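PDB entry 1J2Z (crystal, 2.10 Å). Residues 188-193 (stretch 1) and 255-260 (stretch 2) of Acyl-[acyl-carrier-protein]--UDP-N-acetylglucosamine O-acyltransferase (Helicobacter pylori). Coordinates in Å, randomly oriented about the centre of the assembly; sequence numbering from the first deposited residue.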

# COMPACT_ATOMS: atom_id res chain seq x y z
N ALA A 188 16.91 1.83 7.26
CA ALA A 188 16.86 1.26 8.60
C ALA A 188 18.18 0.94 9.29
O ALA A 188 19.12 0.46 8.66
CB ALA A 188 15.97 0.03 8.60
N PHE A 189 18.23 1.19 10.60
CA PHE A 189 19.40 0.93 11.43
C PHE A 189 18.94 0.47 12.81
O PHE A 189 17.78 0.67 13.18
CB PHE A 189 20.25 2.20 11.56
CG PHE A 189 19.52 3.37 12.15
CD1 PHE A 189 19.34 3.47 13.53
CD2 PHE A 189 18.97 4.35 11.33
CE1 PHE A 189 18.62 4.53 14.08
CE2 PHE A 189 18.26 5.42 11.87
CZ PHE A 189 18.08 5.51 13.25
N ILE A 190 19.84 -0.14 13.58
CA ILE A 190 19.50 -0.63 14.92
C ILE A 190 19.50 0.49 15.95
O ILE A 190 20.48 1.20 16.11
CB ILE A 190 20.50 -1.73 15.36
CG1 ILE A 190 20.46 -2.89 14.36
CG2 ILE A 190 20.16 -2.22 16.76
CD1 ILE A 190 21.52 -3.95 14.60
N ARG A 191 18.38 0.63 16.66
CA ARG A 191 18.22 1.68 17.66
C ARG A 191 18.33 1.19 19.10
O ARG A 191 18.27 1.98 20.03
CB ARG A 191 16.87 2.38 17.50
CG ARG A 191 16.72 3.17 16.23
CD ARG A 191 15.31 3.73 16.05
NE ARG A 191 14.89 4.60 17.15
CZ ARG A 191 14.36 4.18 18.30
NH1 ARG A 191 14.18 2.89 18.52
NH2 ARG A 191 14.01 5.07 19.22
N GLY A 192 18.49 -0.12 19.27
CA GLY A 192 18.60 -0.66 20.61
C GLY A 192 18.08 -2.08 20.65
O GLY A 192 18.01 -2.75 19.62
N LEU A 193 17.70 -2.55 21.84
CA LEU A 193 17.19 -3.90 21.98
C LEU A 193 15.68 -3.97 22.18
O LEU A 193 15.06 -3.04 22.69
CB LEU A 193 17.89 -4.61 23.14
CG LEU A 193 19.41 -4.79 23.04
CD1 LEU A 193 19.87 -5.73 24.15
CD2 LEU A 193 19.78 -5.36 21.68
N VAL A 255 25.51 -6.63 8.25
CA VAL A 255 24.65 -6.33 9.39
C VAL A 255 24.29 -4.85 9.41
O VAL A 255 25.09 -4.00 9.04
CB VAL A 255 25.34 -6.72 10.70
CG1 VAL A 255 24.50 -6.28 11.88
CG2 VAL A 255 25.55 -8.22 10.73
N ALA A 256 23.07 -4.56 9.86
CA ALA A 256 22.59 -3.19 9.93
C ALA A 256 23.44 -2.32 10.84
O ALA A 256 24.16 -2.81 11.70
CB ALA A 256 21.14 -3.17 10.40
N TYR A 257 23.34 -1.01 10.63
CA TYR A 257 24.07 -0.01 11.40
C TYR A 257 23.56 -0.01 12.84
O TYR A 257 22.37 -0.24 13.07
CB TYR A 257 23.84 1.37 10.77
CG TYR A 257 24.84 2.43 11.14
CD1 TYR A 257 25.88 2.77 10.27
CD2 TYR A 257 24.75 3.11 12.35
CE1 TYR A 257 26.79 3.77 10.58
CE2 TYR A 257 25.67 4.11 12.68
CZ TYR A 257 26.68 4.43 11.79
OH TYR A 257 27.58 5.42 12.11
N LYS A 258 24.44 0.25 13.80
CA LYS A 258 24.03 0.27 15.20
C LYS A 258 23.81 1.71 15.67
O LYS A 258 22.89 2.38 15.23
CB LYS A 258 25.09 -0.42 16.06
CG LYS A 258 24.81 -0.41 17.56
CD LYS A 258 23.55 -1.18 17.93
CE LYS A 258 23.33 -1.13 19.44
NZ LYS A 258 22.18 -1.96 19.88
N SER A 259 24.67 2.18 16.58
CA SER A 259 24.56 3.53 17.11
C SER A 259 25.83 3.92 17.86
O SER A 259 25.88 4.96 18.52
CB SER A 259 23.36 3.63 18.06
OG SER A 259 22.13 3.46 17.37
N SER A 260 26.85 3.08 17.76
CA SER A 260 28.12 3.34 18.43
C SER A 260 29.30 2.90 17.57
O SER A 260 30.37 3.50 17.61
CB SER A 260 28.15 2.60 19.77
OG SER A 260 29.36 2.85 20.47

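A single backbone hydrogen bond fixes the register here, and side chains pack around it. The amide N of Ile 190 donates to the carbonyl O of Tyr 257 at 2.6 Å, nearly straight at 163°. The pairing does not propagate: one step on, Ile 190 O and Lys 258 O lie 2.8 Å apart, two acceptors with no proton between them. Ser 259 lies beside this pair of oxygens. With chi1 at m, its OG donates to Lys 258 O at 2.5 Å, and the same OG lies 3.1 Å from Ile 190 O; a small polar side chain suits a place crowded with carbonyl oxygens.

Ile 190 is the buried centre. Its CB points toward the second stretch, and chi1 at m places CG1 4.0 Å from Ala 256 CB, and chi2 at t extends CD1 beyond it, while CG2 lies 3.7 Å from Lys 258 NZ. Ala 256, also buried and pointing toward its partner, offers a methyl that makes an apolar contact with the isoleucine in a buried position.

Lys 258 solves a different problem. Its CA-to-CB bond points away, yet the end of the chain comes nearer: chi2 at p puts one bend into an otherwise extended t, p, t, t chain, and the aliphatic portion carries NZ back to 3.9 Å from Gly 192 CA. At that glycine the chain turns a corner with phi/psi of 151/-158, where a CB would jam against the preceding carbonyl O, so the backbone itself calls for glycine.

At the margin, Phe 189 and Tyr 257 meet by their CB atoms, 3.8 Å apart, rather than by their rings. Chi1 is p in Phe 189 and t in Tyr 257; both CA-to-CB bonds point sideways, and the ends of the side chains lead away from the other stretch. The rule is economical: one hydrogen bond, one branched apolar anchor, and a long flexible chain folded back over it.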